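Type IV pilus biogenesis protein PilB (Streptococcus sanguinis, PDB 7B7P) is a bimodular minor pilin of type IV pili whose von Willebrand factor A-like module carries a metal-ion site and which has a direct role in adhesion. Local coordinates at residues A[133-141]-A[418-426]. Numbering follows the deposited sequence.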
loop_
_atom_site.group_PDB
_atom_site.type_symbol
_atom_site.label_atom_id
_atom_site.label_comp_id
_atom_site.label_asym_id
_atom_site.label_seq_id
_atom_site.Cartn_x
_atom_site.Cartn_y
_atom_site.Cartn_z
ATOM N N THR A 133 -19.137 6.538 -9.519
ATOM C CA THR A 133 -18.008 6.572 -8.602
ATOM C C THR A 133 -16.795 5.948 -9.275
ATOM O O THR A 133 -16.930 5.061 -10.125
ATOM C CB THR A 133 -18.307 5.821 -7.280
ATOM O OG1 THR A 133 -17.087 5.592 -6.569
ATOM C CG2 THR A 133 -18.959 4.472 -7.541
ATOM N N LYS A 134 -15.607 6.426 -8.892
ATOM C CA LYS A 134 -14.336 5.821 -9.274
ATOM C C LYS A 134 -13.814 4.835 -8.236
ATOM O O LYS A 134 -12.737 4.261 -8.431
ATOM C CB LYS A 134 -13.280 6.905 -9.527
ATOM C CG LYS A 134 -13.629 7.861 -10.662
ATOM C CD LYS A 134 -14.006 9.238 -10.126
ATOM C CE LYS A 134 -15.008 9.947 -11.037
ATOM N NZ LYS A 134 -16.043 10.650 -10.221
ATOM N N GLN A 135 -14.542 4.624 -7.143
ATOM C CA GLN A 135 -14.163 3.643 -6.134
ATOM C C GLN A 135 -14.972 2.373 -6.359
ATOM O O GLN A 135 -15.934 2.080 -5.651
ATOM C CB GLN A 135 -14.365 4.204 -4.735
ATOM C CG GLN A 135 -13.516 5.401 -4.463
ATOM C CD GLN A 135 -14.227 6.431 -3.628
ATOM O OE1 GLN A 135 -15.216 6.133 -2.945
ATOM N NE2 GLN A 135 -13.727 7.661 -3.670
ATOM N N VAL A 136 -14.550 1.626 -7.378
ATOM C CA VAL A 136 -15.098 0.325 -7.728
ATOM C C VAL A 136 -13.978 -0.693 -7.572
ATOM O O VAL A 136 -12.886 -0.504 -8.113
ATOM C CB VAL A 136 -15.671 0.321 -9.158
ATOM C CG1 VAL A 136 -14.565 0.585 -10.177
ATOM C CG2 VAL A 136 -16.384 -0.986 -9.457
ATOM N N PHE A 137 -14.240 -1.750 -6.810
ATOM C CA PHE A 137 -13.222 -2.709 -6.415
ATOM C C PHE A 137 -13.749 -4.105 -6.656
ATOM O O PHE A 137 -14.962 -4.335 -6.662
ATOM C CB PHE A 137 -12.841 -2.558 -4.940
ATOM C CG PHE A 137 -12.608 -1.141 -4.528
ATOM C CD1 PHE A 137 -11.379 -0.542 -4.725
ATOM C CD2 PHE A 137 -13.626 -0.393 -3.964
ATOM C CE1 PHE A 137 -11.161 0.778 -4.350
ATOM C CE2 PHE A 137 -13.415 0.925 -3.587
ATOM C CZ PHE A 137 -12.186 1.509 -3.784
ATOM N N SER A 138 -12.828 -5.034 -6.859
ATOM C CA SER A 138 -13.184 -6.422 -7.073
ATOM C C SER A 138 -12.619 -7.267 -5.945
ATOM O O SER A 138 -11.442 -7.135 -5.583
ATOM C CB SER A 138 -12.671 -6.928 -8.412
ATOM O OG SER A 138 -12.761 -8.334 -8.442
ATOM N N LYS A 139 -13.472 -8.123 -5.385
ATOM C CA LYS A 139 -13.084 -9.127 -4.408
ATOM C C LYS A 139 -13.335 -10.522 -4.959
ATOM O O LYS A 139 -13.705 -11.433 -4.224
ATOM C CB LYS A 139 -13.831 -8.918 -3.094
ATOM C CG LYS A 139 -13.320 -7.727 -2.326
ATOM C CD LYS A 139 -13.788 -7.720 -0.880
ATOM C CE LYS A 139 -12.832 -6.909 -0.020
ATOM N NZ LYS A 139 -13.372 -6.642 1.332
ATOM N N VAL A 140 -13.164 -10.684 -6.268
ATOM C CA VAL A 140 -13.365 -11.964 -6.934
ATOM C C VAL A 140 -11.997 -12.630 -7.038
ATOM O O VAL A 140 -11.163 -12.255 -7.867
ATOM C CB VAL A 140 -14.030 -11.798 -8.303
ATOM C CG1 VAL A 140 -14.467 -13.157 -8.849
ATOM C CG2 VAL A 140 -15.224 -10.865 -8.191
ATOM N N ALA A 141 -11.764 -13.611 -6.168
ATOM C CA ALA A 141 -10.531 -14.380 -6.197
ATOM C C ALA A 141 -10.578 -15.395 -7.340
ATOM O O ALA A 141 -11.574 -15.506 -8.069
ATOM C CB ALA A 141 -10.311 -15.085 -4.856
ATOM N N GLN A 418 -6.113 2.850 -1.332
ATOM C CA GLN A 418 -6.824 1.670 -1.804
ATOM C C GLN A 418 -6.780 0.501 -0.823
ATOM O O GLN A 418 -7.740 -0.277 -0.757
ATOM C CB GLN A 418 -6.272 1.246 -3.160
ATOM C CG GLN A 418 -6.964 1.975 -4.313
ATOM C CD GLN A 418 -7.444 1.024 -5.405
ATOM O OE1 GLN A 418 -7.200 -0.193 -5.348
ATOM N NE2 GLN A 418 -8.164 1.569 -6.386
ATOM N N ASP A 419 -5.683 0.327 -0.078
ATOM C CA ASP A 419 -5.718 -0.606 1.045
ATOM C C ASP A 419 -6.793 -0.204 2.044
ATOM O O ASP A 419 -7.541 -1.055 2.539
ATOM C CB ASP A 419 -4.361 -0.668 1.745
ATOM C CG ASP A 419 -3.253 -1.194 0.848
ATOM O OD1 ASP A 419 -3.538 -1.983 -0.088
ATOM O OD2 ASP A 419 -2.088 -0.809 1.103
ATOM N N LEU A 420 -6.877 1.094 2.347
ATOM C CA LEU A 420 -7.886 1.603 3.269
ATOM C C LEU A 420 -9.295 1.262 2.794
ATOM O O LEU A 420 -10.100 0.701 3.547
ATOM C CB LEU A 420 -7.719 3.114 3.422
ATOM C CG LEU A 420 -8.618 3.743 4.485
ATOM C CD1 LEU A 420 -8.292 3.179 5.866
ATOM C CD2 LEU A 420 -8.469 5.237 4.472
ATOM N N TRP A 421 -9.611 1.605 1.541
ATOM C CA TRP A 421 -10.902 1.238 0.966
ATOM C C TRP A 421 -11.134 -0.263 1.039
ATOM O O TRP A 421 -12.215 -0.719 1.426
ATOM C CB TRP A 421 -10.983 1.729 -0.483
ATOM C CG TRP A 421 -11.487 3.112 -0.538
ATOM C CD1 TRP A 421 -10.775 4.253 -0.818
ATOM C CD2 TRP A 421 -12.818 3.527 -0.249
ATOM N NE1 TRP A 421 -11.595 5.357 -0.730
ATOM C CE2 TRP A 421 -12.856 4.935 -0.382
ATOM C CE3 TRP A 421 -13.994 2.845 0.103
ATOM C CZ2 TRP A 421 -14.025 5.667 -0.175
ATOM C CZ3 TRP A 421 -15.153 3.576 0.311
ATOM C CH2 TRP A 421 -15.161 4.971 0.171
ATOM N N PHE A 422 -10.114 -1.047 0.704
ATOM C CA PHE A 422 -10.294 -2.488 0.594
ATOM C C PHE A 422 -10.542 -3.141 1.945
ATOM O O PHE A 422 -11.205 -4.186 2.011
ATOM C CB PHE A 422 -9.067 -3.100 -0.065
ATOM C CG PHE A 422 -9.387 -4.141 -1.070
ATOM C CD1 PHE A 422 -9.671 -5.433 -0.671
ATOM C CD2 PHE A 422 -9.398 -3.831 -2.424
ATOM C CE1 PHE A 422 -9.970 -6.412 -1.612
ATOM C CE2 PHE A 422 -9.692 -4.799 -3.374
ATOM C CZ PHE A 422 -9.979 -6.093 -2.969
ATOM N N VAL A 423 -10.013 -2.562 3.022
ATOM C CA VAL A 423 -10.138 -3.188 4.334
ATOM C C VAL A 423 -11.400 -2.720 5.059
ATOM O O VAL A 423 -11.998 -3.489 5.821
ATOM C CB VAL A 423 -8.867 -2.942 5.174
ATOM C CG1 VAL A 423 -8.842 -1.509 5.762
ATOM C CG2 VAL A 423 -8.734 -4.007 6.262
ATOM N N SER A 424 -11.837 -1.481 4.817
ATOM C CA SER A 424 -13.162 -1.080 5.260
ATOM C C SER A 424 -14.257 -1.838 4.518
ATOM O O SER A 424 -15.397 -1.896 4.992
ATOM C CB SER A 424 -13.343 0.427 5.088
ATOM O OG SER A 424 -12.156 1.140 5.413
ATOM N N GLY A 425 -13.931 -2.457 3.389
ATOM C CA GLY A 425 -14.921 -3.119 2.575
ATOM C C GLY A 425 -15.616 -4.276 3.262
ATOM O O GLY A 425 -15.295 -4.658 4.392
ATOM N N PRO A 426 -16.598 -4.864 2.574
ATOM C CA PRO A 426 -17.399 -5.986 3.085
ATOM C C PRO A 426 -16.569 -7.233 3.386
ATOM O O PRO A 426 -15.960 -7.769 2.463
ATOM C CB PRO A 426 -18.388 -6.256 1.943
ATOM C CG PRO A 426 -18.406 -4.979 1.153
ATOM C CD PRO A 426 -17.032 -4.431 1.236
#
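The junction between the two modules of this pilin is where Phe137, on the outermost strand 136-139 of the pilin-module sheet, meets Trp421 and Phe422 on the last turns of helix 402-424, the C-terminal helix of the von Willebrand factor A-like module. Phe137 CZ presses on Trp421 CB at 3.5 Å, while its ring and the five-membered ring of Trp421 lie nearly parallel, planes 23° apart, but slid so far that they barely overlap. The amide of Gln418 reaches the Phe137 rim, NE2 standing 3.7 Å from CE1, and Gln135 CG and CD lie over one face of the Trp421 indole, CD offset toward the rim. The Phe422 ring turns an edge to the Ser138 carbonyl, CZ to O 3.2 Å, and its CE1 touches Lys139 CE at 3.3 Å. Helix and edge strand meet here with the axes of 418-424 and 136-139 crossing at -60°, and the chain terminus continues along the pilin module, where Pro426 rests on Trp52 and Phe34. Lys139, its chain extended beyond CG (chi2 -165°), runs past the Phe422 ring in the opposite direction to bring NZ to the terminus. There NZ donates to Pro426 O at 3.0 Å, from above the carbonyl plane, and more weakly to Phe422 O at 3.3 Å. Lys40 NZ is a second donor to Pro426 O.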